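Local atomic coordinates of thioredoxin-like protein (Klebsiella pneumoniae subsp. pneumoniae MGH 78578, PDB entry 3TY1), a protein that is uncharacterised but, as a putative aldose 1-epimerase of the galactose mutarotase superfamily, probably binds carbohydrate. Residues A[69-83]-A[107-119]. Numbering follows the deposited sequence.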
loop_
_atom_site.group_PDB
_atom_site.type_symbol
_atom_site.label_atom_id
_atom_site.label_comp_id
_atom_site.label_asym_id
_atom_site.label_seq_id
_atom_site.Cartn_x
_atom_site.Cartn_y
_atom_site.Cartn_z
HETATM N N MSE A 69 17.054 -4.636 -3.935
HETATM C CA MSE A 69 18.337 -4.700 -4.649
HETATM C C MSE A 69 18.288 -5.580 -5.903
HETATM O O MSE A 69 19.335 -6.043 -6.401
HETATM C CB MSE A 69 19.486 -5.104 -3.723
HETATM C CG MSE A 69 19.561 -4.402 -2.406
HETATM SE SE MSE A 69 20.060 -2.580 -2.438
HETATM C CE MSE A 69 21.950 -2.678 -3.019
ATOM N N ASN A 70 17.095 -5.754 -6.462
ATOM C CA ASN A 70 16.943 -6.425 -7.758
ATOM C C ASN A 70 17.816 -5.703 -8.781
ATOM O O ASN A 70 17.969 -4.458 -8.739
ATOM C CB ASN A 70 15.495 -6.280 -8.281
ATOM C CG ASN A 70 14.469 -7.161 -7.580
ATOM O OD1 ASN A 70 14.802 -8.069 -6.795
ATOM N ND2 ASN A 70 13.158 -6.865 -7.863
ATOM N N LEU A 71 18.302 -6.459 -9.761
ATOM C CA LEU A 71 19.131 -5.944 -10.820
ATOM C C LEU A 71 18.174 -5.614 -11.956
ATOM O O LEU A 71 17.424 -6.461 -12.438
ATOM C CB LEU A 71 20.200 -6.945 -11.265
ATOM C CG LEU A 71 21.081 -7.587 -10.157
ATOM C CD1 LEU A 71 22.122 -8.487 -10.792
ATOM C CD2 LEU A 71 21.717 -6.521 -9.264
ATOM N N LEU A 72 18.212 -4.370 -12.401
ATOM C CA LEU A 72 17.290 -3.940 -13.456
ATOM C C LEU A 72 17.823 -4.209 -14.863
ATOM O O LEU A 72 17.112 -4.713 -15.737
ATOM C CB LEU A 72 17.014 -2.447 -13.322
ATOM C CG LEU A 72 16.333 -1.929 -12.035
ATOM C CD1 LEU A 72 15.778 -0.506 -12.236
ATOM C CD2 LEU A 72 15.260 -2.780 -11.522
ATOM N N ARG A 73 19.097 -3.909 -15.047
ATOM C CA ARG A 73 19.713 -3.982 -16.363
ATOM C C ARG A 73 21.230 -3.952 -16.257
ATOM O O ARG A 73 21.814 -3.331 -15.358
ATOM C CB ARG A 73 19.205 -2.839 -17.262
ATOM C CG ARG A 73 19.726 -2.837 -18.685
ATOM C CD ARG A 73 19.142 -1.600 -19.456
ATOM N NE ARG A 73 17.747 -1.815 -19.829
ATOM C CZ ARG A 73 16.935 -0.885 -20.342
ATOM N NH1 ARG A 73 17.347 0.366 -20.528
ATOM N NH2 ARG A 73 15.700 -1.219 -20.663
ATOM N N ILE A 74 21.857 -4.715 -17.158
ATOM C CA ILE A 74 23.317 -4.790 -17.286
ATOM C C ILE A 74 23.610 -4.507 -18.753
ATOM O O ILE A 74 23.051 -5.184 -19.593
ATOM C CB ILE A 74 23.861 -6.153 -16.944
ATOM C CG1 ILE A 74 23.304 -6.726 -15.616
ATOM C CG2 ILE A 74 25.409 -6.115 -16.963
ATOM C CD1 ILE A 74 23.767 -5.976 -14.405
ATOM N N GLU A 75 24.422 -3.486 -19.065
ATOM C CA GLU A 75 24.703 -3.079 -20.438
ATOM C C GLU A 75 26.201 -2.909 -20.628
ATOM O O GLU A 75 26.872 -2.293 -19.801
ATOM C CB GLU A 75 24.056 -1.714 -20.823
ATOM C CG GLU A 75 22.553 -1.539 -20.533
ATOM C CD GLU A 75 22.064 -0.040 -20.361
ATOM O OE1 GLU A 75 22.292 0.640 -19.287
ATOM O OE2 GLU A 75 21.376 0.437 -21.296
ATOM N N GLY A 76 26.706 -3.389 -21.760
ATOM C CA GLY A 76 28.096 -3.193 -22.114
ATOM C C GLY A 76 28.518 -4.079 -23.263
ATOM O O GLY A 76 27.792 -5.007 -23.658
ATOM N N PHE A 77 29.682 -3.773 -23.806
ATOM C CA PHE A 77 30.292 -4.560 -24.866
ATOM C C PHE A 77 29.367 -4.822 -26.068
ATOM O O PHE A 77 29.431 -5.891 -26.668
ATOM C CB PHE A 77 30.822 -5.867 -24.267
ATOM C CG PHE A 77 31.793 -5.655 -23.124
ATOM C CD1 PHE A 77 33.146 -5.415 -23.382
ATOM C CD2 PHE A 77 31.351 -5.654 -21.791
ATOM C CE1 PHE A 77 34.060 -5.232 -22.331
ATOM C CE2 PHE A 77 32.252 -5.443 -20.729
ATOM C CZ PHE A 77 33.620 -5.233 -21.009
ATOM N N GLY A 78 28.500 -3.869 -26.386
ATOM C CA GLY A 78 27.576 -3.990 -27.518
ATOM C C GLY A 78 26.378 -4.895 -27.266
ATOM O O GLY A 78 25.706 -5.304 -28.197
ATOM N N SER A 79 26.089 -5.205 -26.007
ATOM C CA SER A 79 25.002 -6.122 -25.681
ATOM C C SER A 79 24.397 -5.714 -24.336
ATOM O O SER A 79 24.683 -4.623 -23.796
ATOM C CB SER A 79 25.541 -7.574 -25.676
ATOM O OG SER A 79 24.526 -8.561 -25.474
ATOM N N ARG A 80 23.550 -6.579 -23.806
ATOM C CA ARG A 80 22.930 -6.335 -22.507
ATOM C C ARG A 80 22.369 -7.591 -21.931
ATOM O O ARG A 80 22.080 -8.530 -22.666
ATOM C CB ARG A 80 21.769 -5.338 -22.605
ATOM C CG ARG A 80 20.532 -5.865 -23.269
ATOM C CD ARG A 80 19.267 -5.034 -22.999
ATOM N NE ARG A 80 18.164 -5.776 -23.632
ATOM C CZ ARG A 80 16.873 -5.431 -23.635
ATOM N NH1 ARG A 80 16.436 -4.354 -22.998
ATOM N NH2 ARG A 80 16.007 -6.206 -24.274
HETATM N N MSE A 81 22.187 -7.572 -20.610
HETATM C CA MSE A 81 21.415 -8.569 -19.914
HETATM C C MSE A 81 20.161 -7.819 -19.475
HETATM O O MSE A 81 20.223 -6.841 -18.710
HETATM C CB MSE A 81 22.141 -9.126 -18.679
HETATM C CG MSE A 81 23.524 -9.737 -18.933
HETATM SE SE MSE A 81 24.171 -10.474 -17.221
HETATM C CE MSE A 81 25.924 -10.750 -17.879
ATOM N N GLY A 82 19.023 -8.256 -19.968
ATOM C CA GLY A 82 17.760 -7.630 -19.603
ATOM C C GLY A 82 16.748 -7.863 -20.677
ATOM O O GLY A 82 17.034 -8.534 -21.719
ATOM N N TRP A 83 15.580 -7.274 -20.457
ATOM C CA TRP A 83 14.443 -7.431 -21.374
ATOM C C TRP A 83 13.507 -6.251 -21.261
ATOM O O TRP A 83 13.643 -5.435 -20.359
ATOM C CB TRP A 83 13.701 -8.737 -21.075
ATOM C CG TRP A 83 13.043 -8.818 -19.679
ATOM C CD1 TRP A 83 13.661 -8.857 -18.482
ATOM C CD2 TRP A 83 11.628 -8.939 -19.412
ATOM N NE1 TRP A 83 12.728 -8.947 -17.468
ATOM C CE2 TRP A 83 11.471 -8.997 -18.019
ATOM C CE3 TRP A 83 10.479 -8.977 -20.237
ATOM C CZ2 TRP A 83 10.195 -9.097 -17.396
ATOM C CZ3 TRP A 83 9.224 -9.066 -19.642
ATOM C CH2 TRP A 83 9.088 -9.139 -18.225
ATOM N N LEU A 107 3.156 -9.274 -10.707
ATOM C CA LEU A 107 3.202 -9.013 -12.138
ATOM C C LEU A 107 3.154 -7.516 -12.516
ATOM O O LEU A 107 3.592 -7.136 -13.595
ATOM C CB LEU A 107 2.110 -9.791 -12.861
ATOM C CG LEU A 107 2.180 -11.337 -12.887
ATOM C CD1 LEU A 107 0.902 -11.845 -13.555
ATOM C CD2 LEU A 107 3.411 -11.856 -13.616
ATOM N N GLU A 108 2.614 -6.679 -11.636
ATOM C CA GLU A 108 2.512 -5.243 -11.867
ATOM C C GLU A 108 3.853 -4.520 -11.747
ATOM O O GLU A 108 3.967 -3.353 -12.171
ATOM C CB GLU A 108 1.452 -4.619 -10.930
ATOM C CG GLU A 108 0.058 -5.270 -11.125
ATOM C CD GLU A 108 -1.075 -4.652 -10.320
ATOM O OE1 GLU A 108 -0.847 -3.757 -9.468
ATOM O OE2 GLU A 108 -2.234 -5.064 -10.564
ATOM N N GLY A 109 4.845 -5.183 -11.157
ATOM C CA GLY A 109 6.189 -4.621 -10.998
ATOM C C GLY A 109 7.316 -5.264 -11.789
ATOM O O GLY A 109 8.452 -4.763 -11.780
ATOM N N PHE A 110 7.002 -6.313 -12.537
ATOM C CA PHE A 110 8.056 -7.168 -13.105
ATOM C C PHE A 110 8.641 -6.684 -14.400
ATOM O O PHE A 110 7.984 -6.707 -15.463
ATOM C CB PHE A 110 7.562 -8.632 -13.230
ATOM C CG PHE A 110 8.607 -9.606 -13.763
ATOM C CD1 PHE A 110 9.917 -9.565 -13.331
ATOM C CD2 PHE A 110 8.240 -10.635 -14.612
ATOM C CE1 PHE A 110 10.879 -10.494 -13.790
ATOM C CE2 PHE A 110 9.176 -11.544 -15.065
ATOM C CZ PHE A 110 10.492 -11.473 -14.650
ATOM N N ASN A 111 9.884 -6.186 -14.301
ATOM C CA ASN A 111 10.657 -5.808 -15.472
ATOM C C ASN A 111 12.182 -6.021 -15.366
ATOM O O ASN A 111 12.928 -5.644 -16.261
ATOM C CB ASN A 111 10.345 -4.365 -15.817
ATOM C CG ASN A 111 10.745 -3.404 -14.712
ATOM O OD1 ASN A 111 11.569 -3.738 -13.816
ATOM N ND2 ASN A 111 10.232 -2.176 -14.813
ATOM N N GLU A 112 12.609 -6.722 -14.328
ATOM C CA GLU A 112 14.009 -6.782 -13.972
ATOM C C GLU A 112 14.782 -7.915 -14.656
ATOM O O GLU A 112 14.228 -8.920 -15.060
ATOM C CB GLU A 112 14.127 -6.930 -12.445
ATOM C CG GLU A 112 13.453 -5.847 -11.632
ATOM C CD GLU A 112 12.043 -6.188 -11.115
ATOM O OE1 GLU A 112 11.278 -6.906 -11.793
ATOM O OE2 GLU A 112 11.705 -5.725 -10.018
HETATM N N MSE A 113 16.082 -7.693 -14.746
HETATM C CA MSE A 113 17.055 -8.640 -15.206
HETATM C C MSE A 113 17.299 -9.717 -14.132
HETATM O O MSE A 113 17.535 -10.872 -14.480
HETATM C CB MSE A 113 18.347 -7.907 -15.572
HETATM C CG MSE A 113 19.445 -8.789 -16.085
HETATM SE SE MSE A 113 20.720 -9.390 -14.713
HETATM C CE MSE A 113 20.641 -11.149 -15.095
HETATM N N MSE A 114 17.279 -9.353 -12.847
HETATM C CA MSE A 114 17.445 -10.373 -11.771
HETATM C C MSE A 114 16.575 -10.013 -10.553
HETATM O O MSE A 114 16.781 -8.980 -9.944
HETATM C CB MSE A 114 18.940 -10.557 -11.388
HETATM C CG MSE A 114 19.334 -11.923 -10.793
HETATM SE SE MSE A 114 18.534 -12.212 -9.059
HETATM C CE MSE A 114 19.515 -10.849 -8.065
ATOM N N VAL A 115 15.589 -10.861 -10.256
ATOM C CA VAL A 115 14.731 -10.731 -9.093
ATOM C C VAL A 115 15.010 -11.848 -8.094
ATOM O O VAL A 115 14.996 -13.005 -8.479
ATOM C CB VAL A 115 13.237 -10.867 -9.448
ATOM C CG1 VAL A 115 12.395 -10.658 -8.153
ATOM C CG2 VAL A 115 12.860 -9.889 -10.513
ATOM N N ARG A 116 15.271 -11.514 -6.826
ATOM C CA ARG A 116 15.377 -12.553 -5.794
ATOM C C ARG A 116 13.943 -12.927 -5.444
ATOM O O ARG A 116 13.221 -12.112 -4.893
ATOM C CB ARG A 116 16.138 -12.031 -4.583
ATOM C CG ARG A 116 17.632 -11.835 -4.878
ATOM C CD ARG A 116 18.389 -11.114 -3.741
ATOM N NE ARG A 116 19.808 -10.880 -4.055
ATOM C CZ ARG A 116 20.273 -9.820 -4.735
ATOM N NH1 ARG A 116 19.447 -8.939 -5.227
ATOM N NH2 ARG A 116 21.591 -9.659 -4.948
ATOM N N CYS A 117 13.531 -14.137 -5.818
ATOM C CA CYS A 117 12.181 -14.635 -5.582
ATOM C C CYS A 117 12.280 -15.506 -4.328
ATOM O O CYS A 117 12.619 -16.683 -4.406
ATOM C CB CYS A 117 11.716 -15.436 -6.776
ATOM S SG CYS A 117 11.616 -14.452 -8.285
ATOM N N GLY A 118 12.069 -14.869 -3.184
ATOM C CA GLY A 118 12.304 -15.485 -1.871
ATOM C C GLY A 118 12.188 -14.384 -0.816
ATOM O O GLY A 118 11.629 -13.352 -1.121
ATOM N N TYR A 119 12.692 -14.557 0.411
ATOM C CA TYR A 119 13.305 -15.812 0.906
ATOM C C TYR A 119 12.379 -16.613 1.807
ATOM O O TYR A 119 12.543 -17.821 1.957
ATOM C CB TYR A 119 14.605 -15.518 1.652
ATOM C CG TYR A 119 15.715 -15.069 0.743
ATOM C CD1 TYR A 119 15.786 -13.752 0.285
ATOM C CD2 TYR A 119 16.725 -15.966 0.335
ATOM C CE1 TYR A 119 16.805 -13.341 -0.561
ATOM C CE2 TYR A 119 17.776 -15.548 -0.503
ATOM C CZ TYR A 119 17.792 -14.232 -0.961
ATOM O OH TYR A 119 18.802 -13.791 -1.784
HETATM O O HOH W 1 22.055 -6.942 -5.758
HETATM O O HOH W 2 16.625 -8.773 -5.041
HETATM O O HOH W 3 15.417 -5.882 -17.654
HETATM O O HOH W 4 12.206 -4.415 -18.601
#
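Trp83 turns the edge of its six-membered ring onto the face of Phe110, a T-shaped (edge-to-face) pair with planes 57° apart in which Trp83 CZ2 stands 3.5 Å above the centre of the Phe110 ring. Both rings also meet Phe170 of a second subunit; broad, flat rings suit this place because they can offer an edge to one neighbour and a face to another. Along the same edge, one atom beyond CE2, Trp83 NE1 donates to Glu112 O over 2.8 Å, in the indole plane but well above the carbonyl plane, a bond that, with Phe110, limits how the indole can turn. The Arg116 guanidinium carries Met114 CE over one face and reaches Met69 O at its edge through a weak bond from NH1; its firmer partner is Asp194, salt-bridged to NE. Asn70, acceptor and donor on one flat head, takes a bond at OD1 from a water that also accepts from Arg116 NH1, and a long, weak one from Arg116 N, while ND2 gives a 2.8 Å bond to Glu112 OE2, met from above the carboxylate plane. The backbones of Leu71 and Met114 form a single antiparallel hydrogen-bonded pair, and Met113 and Met114 opposite Leu71 make a classic beta bulge. Selenomethionine Met113, its CG swung away from the backbone N (chi1 -179°), lays its flexible chain against the hairpin, SE at Ile74 CG1 and CG at Met81 CB. Two supersandwich sheets are thus joined by one short backbone pair, flanked by apolar selenomethionine packing and a buried polar cluster, where Arg67, salt-bridged to Glu112 OE2, probably offsets the carboxylate's charge.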